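Local structure of putative HTH-type transcriptional regulator PH0061 (Pyrococcus horikoshii, 2DBB) at the interface of chains A and B. The protein probably binds specific DNA sequences through a helix-turn-helix domain, as a transcriptional regulator of the AsnC family. Coordinates in Å, arbitrary orientation; residue numbers count along the deposited sequence, not the author numbering. Chains: chain A/B, Putative HTH-type transcriptional regulator PH0061.

The interface of chains A and B. Residues chain A 7, 15, 51-54, 150-151; chain B 58-62, 64-65.
Strand 53-60 of chain A starts next to the end of the same strand of chain B and runs antiparallel to it, A:Ile53 being bridged with B:Pro60. In the two-fold symmetric pair of the deposited assembly, probably the dimer usual for this family, the patch recurs with the chains exchanged, and ties the HTH region of one subunit to its partner. Two backbone hydrogen bonds flank the bridge. The amide N of A:Arg54 gives its hydrogen to B:Ile59 O at 2.8 Å, almost along the C=O axis (166°). On the other side B:Asp61 N donates to A:Ile52 O over 3.0 Å, from above the carbonyl plane. Proline is tolerated at the bridged position because the flanking residues carry these bonds, so its missing amide hydrogen costs neither.

The apolar core gathers around B:Leu65, whose forked tip serves two neighbourhoods. Its side chain crosses A:Leu7 obliquely, CD2 packed tightly 3.4 Å from A:Leu7 CD2, and also meets CG2 of A:Ile52. Its CD1 reaches tip to tip toward CG1 of A:Val15 on helix 9-20. That valine methyl, anti to the backbone N (chi1 178°), also touches CD1 of B:Ile58, which crosses it at about a right angle. B:Ile58 holds CG1 in the crowded position between N and carbonyl carbon (chi1 60°). The short valine lets both CD1 methyls approach; the longer isoleucine branch spans to it. The C-terminal A:Ile151 meets B:Pro60 tip to tip, its CD1 packing closely on B:Ile62 CG2 and 3.9 Å from B:Leu65 CD1, while A:Ile150 lays CG2 3.7 Å from B:Pro60 CD.

Polar groups border the core. A:Arg54, bent at chi2 and chi3, is long enough to cross B:Ile59 obliquely and bring its guanidinium edge, in plane, toward B:Pro60 O. A:Gly51 has a positive phi, easy for glycine, and aliphatic CD and CE of B:Lys64 lie along it. The carboxylate of B:Asp61 divides its oxygens: OD1 accepts from B:Lys64 N at 3.2 Å from above the carboxylate plane, which helps fix its rotation, while OD2 lies 2.7 Å from water 1, itself 2.6 Å from A:Gly51 O.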
ATOM      1  N   LEU A   7      14.954  -3.927 -16.259  1.00 59.03           N
ATOM      2  CA  LEU A   7      15.736  -4.719 -15.317  1.00 56.65           C
ATOM      3  C   LEU A   7      15.921  -6.124 -15.874  1.00 55.16           C
ATOM      4  O   LEU A   7      15.043  -6.649 -16.562  1.00 54.87           O
ATOM      5  CB  LEU A   7      15.022  -4.799 -13.967  1.00 56.39           C
ATOM      6  CG  LEU A   7      15.014  -3.551 -13.086  1.00 56.54           C
ATOM      7  CD1 LEU A   7      14.354  -2.391 -13.809  1.00 56.08           C
ATOM      8  CD2 LEU A   7      14.279  -3.869 -11.794  1.00 56.42           C
ATOM      9  N   VAL A  15      13.485  -8.505  -6.846  1.00 31.61           N
ATOM     10  CA  VAL A  15      12.445  -7.601  -6.372  1.00 31.71           C
ATOM     11  C   VAL A  15      11.277  -8.436  -5.853  1.00 29.70           C
ATOM     12  O   VAL A  15      10.721  -8.150  -4.791  1.00 30.33           O
ATOM     13  CB  VAL A  15      11.966  -6.671  -7.518  1.00 32.50           C
ATOM     14  CG1 VAL A  15      10.841  -5.769  -7.041  1.00 34.35           C
ATOM     15  CG2 VAL A  15      13.129  -5.835  -8.017  1.00 33.81           C
ATOM     16  N   GLY A  51      16.772   3.760  -7.432  1.00 39.58           N
ATOM     17  CA  GLY A  51      15.465   4.135  -6.923  1.00 37.24           C
ATOM     18  C   GLY A  51      14.384   3.116  -7.238  1.00 36.29           C
ATOM     19  O   GLY A  51      13.199   3.405  -7.090  1.00 36.74           O
ATOM     20  N   ILE A  52      14.791   1.929  -7.684  1.00 35.05           N
ATOM     21  CA  ILE A  52      13.846   0.867  -8.008  1.00 33.78           C
ATOM     22  C   ILE A  52      13.237   0.351  -6.708  1.00 34.00           C
ATOM     23  O   ILE A  52      12.046   0.063  -6.639  1.00 33.46           O
ATOM     24  CB  ILE A  52      14.546  -0.261  -8.779  1.00 33.28           C
ATOM     25  CG1 ILE A  52      15.046   0.293 -10.116  1.00 34.15           C
ATOM     26  CG2 ILE A  52      13.586  -1.421  -9.015  1.00 32.58           C
ATOM     27  CD1 ILE A  52      15.866  -0.682 -10.930  1.00 34.91           C
ATOM     28  N   ILE A  53      14.068   0.230  -5.678  1.00 33.15           N
ATOM     29  CA  ILE A  53      13.597  -0.171  -4.365  1.00 33.18           C
ATOM     30  C   ILE A  53      13.729   1.117  -3.561  1.00 33.72           C
ATOM     31  O   ILE A  53      14.841   1.588  -3.316  1.00 32.89           O
ATOM     32  CB  ILE A  53      14.478  -1.262  -3.728  1.00 34.38           C
ATOM     33  CG1 ILE A  53      14.389  -2.553  -4.547  1.00 36.62           C
ATOM     34  CG2 ILE A  53      14.023  -1.523  -2.292  1.00 35.09           C
ATOM     35  CD1 ILE A  53      15.190  -3.706  -3.960  1.00 34.63           C
ATOM     36  N   ARG A  54      12.598   1.701  -3.180  1.00 33.82           N
ATOM     37  CA  ARG A  54      12.614   2.949  -2.428  1.00 34.09           C
ATOM     38  C   ARG A  54      12.643   2.713  -0.931  1.00 32.82           C
ATOM     39  O   ARG A  54      13.081   3.573  -0.169  1.00 31.52           O
ATOM     40  CB  ARG A  54      11.378   3.795  -2.741  1.00 35.20           C
ATOM     41  CG  ARG A  54      11.090   4.022  -4.214  1.00 42.10           C
ATOM     42  CD  ARG A  54      10.438   5.385  -4.429  1.00 46.75           C
ATOM     43  NE  ARG A  54       9.517   5.741  -3.347  1.00 53.03           N
ATOM     44  CZ  ARG A  54       8.341   5.158  -3.134  1.00 55.99           C
ATOM     45  NH1 ARG A  54       7.574   5.547  -2.120  1.00 54.69           N
ATOM     46  NH2 ARG A  54       7.926   4.189  -3.942  1.00 58.82           N
ATOM     47  N   ILE A 150       2.037  -5.006  -1.609  1.00 39.59           N
ATOM     48  CA  ILE A 150       2.677  -3.989  -2.439  1.00 43.91           C
ATOM     49  C   ILE A 150       3.436  -4.737  -3.529  1.00 46.87           C
ATOM     50  O   ILE A 150       4.649  -4.929  -3.430  1.00 49.24           O
ATOM     51  CB  ILE A 150       3.703  -3.155  -1.649  1.00 41.29           C
ATOM     52  CG1 ILE A 150       3.075  -2.617  -0.364  1.00 40.96           C
ATOM     53  CG2 ILE A 150       4.202  -2.011  -2.517  1.00 39.76           C
ATOM     54  CD1 ILE A 150       4.046  -1.875   0.505  1.00 39.46           C
ATOM     55  N   ILE A 151       2.720  -5.159  -4.563  1.00 49.32           N
ATOM     56  CA  ILE A 151       3.330  -5.917  -5.649  1.00 52.55           C
ATOM     57  C   ILE A 151       3.614  -7.335  -5.156  1.00 52.99           C
ATOM     58  O   ILE A 151       4.800  -7.708  -5.066  1.00 55.64           O
ATOM     59  CB  ILE A 151       4.650  -5.255  -6.138  1.00 53.52           C
ATOM     60  CG1 ILE A 151       4.353  -3.845  -6.649  1.00 54.57           C
ATOM     61  CG2 ILE A 151       5.289  -6.087  -7.244  1.00 54.14           C
ATOM     62  CD1 ILE A 151       5.473  -3.244  -7.466  1.00 58.34           C
ATOM     63  OXT ILE A 151       2.641  -8.059  -4.854  1.00 53.70           O
TER
ATOM     64  N   ILE B  58       8.731  -4.610   0.478  1.00 27.75           N
ATOM     65  CA  ILE B  58       9.409  -3.416  -0.016  1.00 28.39           C
ATOM     66  C   ILE B  58       8.463  -2.489  -0.759  1.00 28.10           C
ATOM     67  O   ILE B  58       7.389  -2.902  -1.197  1.00 26.78           O
ATOM     68  CB  ILE B  58      10.542  -3.774  -1.006  1.00 30.03           C
ATOM     69  CG1 ILE B  58       9.960  -4.535  -2.205  1.00 31.50           C
ATOM     70  CG2 ILE B  58      11.606  -4.609  -0.312  1.00 30.18           C
ATOM     71  CD1 ILE B  58      10.953  -4.770  -3.336  1.00 31.66           C
ATOM     72  N   ILE B  59       8.861  -1.230  -0.883  1.00 27.39           N
ATOM     73  CA  ILE B  59       8.082  -0.259  -1.639  1.00 28.95           C
ATOM     74  C   ILE B  59       8.921   0.028  -2.878  1.00 30.74           C
ATOM     75  O   ILE B  59       9.982   0.642  -2.800  1.00 32.36           O
ATOM     76  CB  ILE B  59       7.865   1.054  -0.868  1.00 29.22           C
ATOM     77  CG1 ILE B  59       6.974   0.805   0.350  1.00 30.65           C
ATOM     78  CG2 ILE B  59       7.207   2.082  -1.778  1.00 29.70           C
ATOM     79  CD1 ILE B  59       6.696   2.055   1.161  1.00 30.27           C
ATOM     80  N   PRO B  60       8.469  -0.437  -4.042  1.00 32.55           N
ATOM     81  CA  PRO B  60       9.260  -0.179  -5.242  1.00 34.50           C
ATOM     82  C   PRO B  60       8.681   0.975  -6.033  1.00 35.80           C
ATOM     83  O   PRO B  60       7.606   1.477  -5.712  1.00 38.71           O
ATOM     84  CB  PRO B  60       9.118  -1.479  -6.003  1.00 34.54           C
ATOM     85  CG  PRO B  60       7.647  -1.751  -5.798  1.00 34.91           C
ATOM     86  CD  PRO B  60       7.444  -1.462  -4.309  1.00 33.99           C
ATOM     87  N   ASP B  61       9.410   1.401  -7.055  1.00 35.50           N
ATOM     88  CA  ASP B  61       8.930   2.448  -7.940  1.00 34.37           C
ATOM     89  C   ASP B  61       8.371   1.584  -9.068  1.00 32.38           C
ATOM     90  O   ASP B  61       9.125   1.100  -9.911  1.00 29.90           O
ATOM     91  CB  ASP B  61      10.087   3.307  -8.447  1.00 36.60           C
ATOM     92  CG  ASP B  61       9.609   4.477  -9.280  1.00 40.91           C
ATOM     93  OD1 ASP B  61       8.829   4.245 -10.229  1.00 41.58           O
ATOM     94  OD2 ASP B  61      10.007   5.626  -8.988  1.00 44.57           O
ATOM     95  N   ILE B  62       7.058   1.361  -9.063  1.00 31.07           N
ATOM     96  CA  ILE B  62       6.441   0.495 -10.070  1.00 29.58           C
ATOM     97  C   ILE B  62       6.627   0.957 -11.515  1.00 29.33           C
ATOM     98  O   ILE B  62       6.643   0.134 -12.433  1.00 26.37           O
ATOM     99  CB  ILE B  62       4.929   0.291  -9.798  1.00 29.67           C
ATOM    100  CG1 ILE B  62       4.161   1.575 -10.088  1.00 29.66           C
ATOM    101  CG2 ILE B  62       4.712  -0.128  -8.351  1.00 29.41           C
ATOM    102  CD1 ILE B  62       2.664   1.383 -10.146  1.00 30.52           C
ATOM    103  N   LYS B  64       9.335   2.315 -12.781  1.00 33.07           N
ATOM    104  CA  LYS B  64      10.653   1.834 -13.190  1.00 31.04           C
ATOM    105  C   LYS B  64      10.662   0.325 -13.411  1.00 31.38           C
ATOM    106  O   LYS B  64      11.539  -0.194 -14.096  1.00 32.06           O
ATOM    107  CB  LYS B  64      11.709   2.198 -12.147  1.00 30.24           C
ATOM    108  CG  LYS B  64      11.896   3.689 -11.935  1.00 30.39           C
ATOM    109  CD  LYS B  64      13.022   3.931 -10.937  1.00 34.64           C
ATOM    110  CE  LYS B  64      13.110   5.389 -10.516  1.00 35.62           C
ATOM    111  NZ  LYS B  64      13.385   6.289 -11.662  1.00 33.22           N
ATOM    112  N   LEU B  65       9.697  -0.383 -12.827  1.00 29.95           N
ATOM    113  CA  LEU B  65       9.614  -1.833 -13.004  1.00 28.31           C
ATOM    114  C   LEU B  65       8.802  -2.170 -14.241  1.00 27.93           C
ATOM    115  O   LEU B  65       8.694  -3.336 -14.609  1.00 30.56           O
ATOM    116  CB  LEU B  65       8.961  -2.509 -11.795  1.00 28.51           C
ATOM    117  CG  LEU B  65       9.746  -2.610 -10.487  1.00 29.38           C
ATOM    118  CD1 LEU B  65       8.886  -3.318  -9.440  1.00 29.06           C
ATOM    119  CD2 LEU B  65      11.047  -3.369 -10.721  1.00 28.39           C
TER
HETATM  120  O   HOH W   1      12.237   5.748  -7.473  1.00 56.97           O